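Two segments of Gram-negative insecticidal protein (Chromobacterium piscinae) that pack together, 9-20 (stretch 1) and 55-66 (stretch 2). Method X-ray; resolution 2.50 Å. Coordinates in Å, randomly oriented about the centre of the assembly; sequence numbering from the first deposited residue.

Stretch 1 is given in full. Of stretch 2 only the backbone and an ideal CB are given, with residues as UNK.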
# COMPACT_ATOMS: atom_id res chain seq x y z
N GLN A 9 8.24 25.63 -5.06
CA GLN A 9 7.72 24.68 -6.10
C GLN A 9 6.78 25.29 -7.13
O GLN A 9 6.17 26.35 -6.95
CB GLN A 9 7.02 23.40 -5.48
CG GLN A 9 7.90 22.45 -4.66
CD GLN A 9 8.75 21.47 -5.49
OE1 GLN A 9 9.98 21.44 -5.35
NE2 GLN A 9 8.10 20.69 -6.37
N LEU A 10 6.56 24.51 -8.17
CA LEU A 10 5.68 24.87 -9.24
C LEU A 10 4.37 24.14 -9.20
O LEU A 10 3.67 24.21 -10.19
CB LEU A 10 6.36 24.61 -10.60
CG LEU A 10 7.61 25.47 -10.89
CD1 LEU A 10 8.34 24.98 -12.13
CD2 LEU A 10 7.31 26.95 -11.04
N GLY A 11 3.98 23.52 -8.09
CA GLY A 11 2.68 22.87 -8.01
C GLY A 11 2.71 21.44 -8.53
O GLY A 11 3.72 20.97 -9.04
N ASN A 12 1.58 20.77 -8.43
CA ASN A 12 1.52 19.34 -8.70
C ASN A 12 0.74 18.99 -9.99
O ASN A 12 0.47 17.82 -10.24
CB ASN A 12 0.87 18.62 -7.50
CG ASN A 12 -0.61 18.96 -7.36
OD1 ASN A 12 -1.05 20.00 -7.82
ND2 ASN A 12 -1.33 18.13 -6.70
N LEU A 13 0.36 19.99 -10.79
CA LEU A 13 -0.39 19.72 -12.01
C LEU A 13 0.58 19.08 -12.99
O LEU A 13 1.60 19.66 -13.29
CB LEU A 13 -0.92 21.00 -12.65
CG LEU A 13 -1.72 20.83 -13.95
CD1 LEU A 13 -3.14 20.27 -13.69
CD2 LEU A 13 -1.74 22.16 -14.70
N PRO A 14 0.26 17.86 -13.46
CA PRO A 14 1.15 17.25 -14.43
C PRO A 14 1.34 18.11 -15.69
O PRO A 14 0.39 18.75 -16.19
CB PRO A 14 0.44 15.94 -14.76
CG PRO A 14 -0.32 15.59 -13.54
CD PRO A 14 -0.80 16.92 -13.00
N GLY A 15 2.58 18.17 -16.15
CA GLY A 15 2.98 19.02 -17.26
C GLY A 15 3.71 20.27 -16.83
O GLY A 15 4.53 20.79 -17.60
N VAL A 16 3.45 20.76 -15.62
CA VAL A 16 4.00 22.03 -15.22
C VAL A 16 5.51 22.08 -15.33
O VAL A 16 6.05 23.12 -15.68
CB VAL A 16 3.58 22.41 -13.78
CG1 VAL A 16 4.33 23.64 -13.30
CG2 VAL A 16 2.10 22.77 -13.74
N THR A 17 6.19 20.97 -15.05
CA THR A 17 7.66 20.93 -15.07
C THR A 17 8.20 21.01 -16.47
O THR A 17 9.38 21.26 -16.63
CB THR A 17 8.22 19.63 -14.45
OG1 THR A 17 7.72 18.50 -15.19
CG2 THR A 17 7.84 19.51 -12.97
N SER A 18 7.36 20.74 -17.46
CA SER A 18 7.78 20.87 -18.86
C SER A 18 7.70 22.28 -19.39
O SER A 18 8.33 22.58 -20.38
CB SER A 18 6.94 19.96 -19.74
OG SER A 18 7.08 18.64 -19.30
N MET A 19 6.93 23.14 -18.74
CA MET A 19 6.65 24.45 -19.27
C MET A 19 7.86 25.38 -19.13
O MET A 19 8.57 25.38 -18.11
CB MET A 19 5.43 25.06 -18.60
CG MET A 19 4.16 24.24 -18.80
SD MET A 19 3.85 23.70 -20.50
CE MET A 19 3.43 25.28 -21.27
N GLY A 20 8.15 26.10 -20.20
CA GLY A 20 9.24 27.03 -20.18
C GLY A 20 10.60 26.38 -20.20
O GLY A 20 11.59 27.02 -19.88
N UNK A 55 -10.24 16.00 -8.74
CA UNK A 55 -8.98 16.19 -8.05
C UNK A 55 -8.49 17.62 -8.10
O UNK A 55 -8.74 18.33 -9.06
CB UNK A 55 -7.92 15.26 -8.64
N UNK A 56 -7.76 18.01 -7.06
CA UNK A 56 -7.18 19.33 -6.98
C UNK A 56 -5.75 19.36 -7.44
O UNK A 56 -4.93 18.51 -7.08
CB UNK A 56 -7.27 19.86 -5.55
N UNK A 57 -5.43 20.36 -8.25
CA UNK A 57 -4.10 20.52 -8.77
C UNK A 57 -3.66 21.94 -8.56
O UNK A 57 -4.48 22.85 -8.58
CB UNK A 57 -4.03 20.14 -10.25
N UNK A 58 -2.37 22.15 -8.37
CA UNK A 58 -1.80 23.48 -8.30
C UNK A 58 -0.81 23.70 -9.42
O UNK A 58 -0.23 22.76 -9.94
CB UNK A 58 -1.13 23.71 -6.94
N UNK A 59 -0.61 24.96 -9.77
CA UNK A 59 0.32 25.35 -10.84
C UNK A 59 0.59 26.84 -10.68
O UNK A 59 -0.16 27.50 -9.98
CB UNK A 59 -0.24 25.03 -12.23
N UNK A 60 1.66 27.36 -11.29
CA UNK A 60 1.93 28.78 -11.16
C UNK A 60 0.85 29.67 -11.78
O UNK A 60 0.37 29.39 -12.87
CB UNK A 60 3.28 29.10 -11.80
N UNK A 61 0.45 30.71 -11.04
CA UNK A 61 -0.51 31.72 -11.51
C UNK A 61 -0.18 32.29 -12.87
O UNK A 61 -1.08 32.59 -13.63
CB UNK A 61 -0.59 32.87 -10.50
N UNK A 62 1.11 32.43 -13.16
CA UNK A 62 1.53 32.93 -14.45
C UNK A 62 1.22 32.01 -15.63
O UNK A 62 1.29 32.47 -16.77
CB UNK A 62 3.04 33.20 -14.41
N UNK A 63 0.89 30.74 -15.38
CA UNK A 63 0.52 29.84 -16.48
C UNK A 63 -0.97 29.79 -16.55
O UNK A 63 -1.65 30.10 -15.56
CB UNK A 63 1.10 28.44 -16.30
N UNK A 64 -1.46 29.43 -17.73
CA UNK A 64 -2.88 29.25 -17.95
C UNK A 64 -3.12 27.78 -18.27
O UNK A 64 -2.36 27.16 -19.02
CB UNK A 64 -3.39 30.16 -19.07
N UNK A 65 -4.22 27.26 -17.72
CA UNK A 65 -4.60 25.89 -17.94
C UNK A 65 -5.96 25.90 -18.59
O UNK A 65 -6.88 26.55 -18.10
CB UNK A 65 -4.60 25.08 -16.64
N UNK A 66 -6.07 25.13 -19.66
CA UNK A 66 -7.32 24.88 -20.36
C UNK A 66 -7.59 23.40 -20.39
O UNK A 66 -6.89 22.67 -21.07
CB UNK A 66 -7.28 25.45 -21.78

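Stretch 2 runs as an extended strand from 55 to 60, turns, and resumes as a strand at 64; stretch 1 lies against it as a loop. At position 55 the ideal CB has nothing of stretch 1 within 5.5 Å, so stretch 1 sets no preference; the residue is Arg-55, whose guanidinium group bonds elsewhere in the structure. Position 56 points sideways and is equally free. It is Ser-56, whose hydroxyl is also engaged elsewhere; Ser-56 O lies 3.6 Å from Asn-12 ND2.

Position 57 is more constrained. Its CB is 3.6 Å from Leu-13 CD1, 3.8 Å from Asn-12 OD1 and 5.3 Å from Pro-14 CD, so the setting is part apolar, part polar. A flat or branched hydrophobic side chain would suit, and an aromatic ring could reach along to the proline. The residue is Tyr-57: its CB meets Leu-13 CD1 and, with chi1 in the m well, the ring reaches Pro-14, Tyr-57 CE1 lying 3.6 Å from Pro-14 CD. The carbonyl O of Asn-12 lies at the edge of the ring, near its plane.

At position 58 polarity takes over. The backbone N donates to Asn-12 OD1 at 2.6 Å, nearly straight at 165°, while the backbone O accepts from Leu-13 N at 3.0 Å. The CB is 3.8 Å from the same Asn-12 OD1 and 4.0 Å from Gly-11 CA, so a small side chain carrying a donor would fit: serine or threonine. It is Thr-58. With chi1 in the p well, OG1 donates to Asn-12 OD1 at 3.1 Å, so this one oxygen accepts from both backbone and side chain. The absence of a side chain at Gly-11 matters here, since an ideal CB there would stand 2.4 Å from Thr-58 O.

Position 59 has its CB 3.6 Å from Val-16 CG2 and 4.1 Å from Leu-13 CD2, an apolar setting open to valine, leucine or an aromatic. The residue is Phe-59. Its CB makes those contacts, while the end of the ring leads away from stretch 1; its CA makes a CA-H...O contact with Leu-10 O at 3.6 Å.

At position 60, phi of -64° is compatible with proline, and Leu-10 CD2, 4.6 Å from the CB, would also suit a modest aliphatic. Pro-60 packs CG 3.6 Å from Leu-10 CD2 and CD 3.7 Å from Val-16 CG1. It also opens a type I turn through 61 and 62, which lie clear of stretch 1 and tolerate polar residues: Arg-61 and Ser-62.

Position 63 points toward stretch 1, but nothing lies within 5.5 Å of its CB; a long apolar chain would suit, methionine or perhaps leucine, since it can cross the gap. Met-63 does so, its CE reaching Met-19 CB at 3.7 Å and Val-16 CG1 at 4.0 Å.

Position 64 is out of reach, so polar or charged types would do as well as any: His-64. Position 65 points toward stretch 1, its CB 4.5 Å from Leu-13 CD2, leaving room for a modest aliphatic; Val-65 places CG2 3.5 Å from Leu-13 CD2. Position 66, again without preference, is His-66.

Stretch 2, residues 55-66: RSYTFPRSMHVH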
# COMPACT_ATOMS: atom_id res chain seq x y z
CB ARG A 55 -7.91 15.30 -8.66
CG ARG A 55 -8.29 13.85 -8.75
CD ARG A 55 -7.14 13.14 -9.42
NE ARG A 55 -7.37 11.72 -9.67
CZ ARG A 55 -6.43 10.86 -10.02
NH1 ARG A 55 -5.15 11.24 -10.17
NH2 ARG A 55 -6.74 9.60 -10.26
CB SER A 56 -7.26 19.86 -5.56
OG SER A 56 -7.37 21.27 -5.63
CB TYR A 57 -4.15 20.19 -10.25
CG TYR A 57 -4.33 18.72 -10.54
CD1 TYR A 57 -3.31 17.81 -10.34
CD2 TYR A 57 -5.53 18.25 -10.99
CE1 TYR A 57 -3.48 16.47 -10.59
CE2 TYR A 57 -5.72 16.88 -11.25
CZ TYR A 57 -4.72 16.00 -11.01
OH TYR A 57 -4.94 14.67 -11.28
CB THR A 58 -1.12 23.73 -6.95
OG1 THR A 58 -0.15 22.73 -6.72
CG2 THR A 58 -2.16 23.71 -5.81
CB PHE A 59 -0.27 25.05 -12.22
CG PHE A 59 -1.58 25.72 -12.45
CD1 PHE A 59 -2.76 25.16 -11.99
CD2 PHE A 59 -1.64 26.92 -13.12
CE1 PHE A 59 -3.97 25.78 -12.19
CE2 PHE A 59 -2.87 27.57 -13.32
CZ PHE A 59 -4.04 27.00 -12.86
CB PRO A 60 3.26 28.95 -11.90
CG PRO A 60 3.89 27.58 -11.78
CD PRO A 60 2.74 26.68 -12.04
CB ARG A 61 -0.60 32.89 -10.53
CG ARG A 61 -1.86 32.85 -9.67
CD ARG A 61 -1.76 33.87 -8.53
NE ARG A 61 -2.51 33.36 -7.38
CZ ARG A 61 -3.84 33.26 -7.30
NH1 ARG A 61 -4.63 33.77 -8.25
NH2 ARG A 61 -4.39 32.74 -6.19
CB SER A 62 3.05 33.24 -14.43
OG SER A 62 3.81 32.09 -14.01
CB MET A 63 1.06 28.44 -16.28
CG MET A 63 2.56 28.40 -16.03
SD MET A 63 3.17 26.70 -15.98
CE MET A 63 4.89 26.99 -15.50
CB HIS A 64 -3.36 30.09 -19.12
CG HIS A 64 -3.61 31.53 -18.76
ND1 HIS A 64 -4.35 32.38 -19.57
CD2 HIS A 64 -3.23 32.27 -17.70
CE1 HIS A 64 -4.40 33.58 -19.01
NE2 HIS A 64 -3.71 33.54 -17.89
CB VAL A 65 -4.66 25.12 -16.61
CG1 VAL A 65 -5.19 23.72 -16.83
CG2 VAL A 65 -3.27 25.09 -15.97
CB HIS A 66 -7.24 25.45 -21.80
CG HIS A 66 -7.40 26.93 -21.86
ND1 HIS A 66 -6.32 27.79 -21.73
CD2 HIS A 66 -8.51 27.70 -21.90
CE1 HIS A 66 -6.76 29.04 -21.72
NE2 HIS A 66 -8.08 29.01 -21.83
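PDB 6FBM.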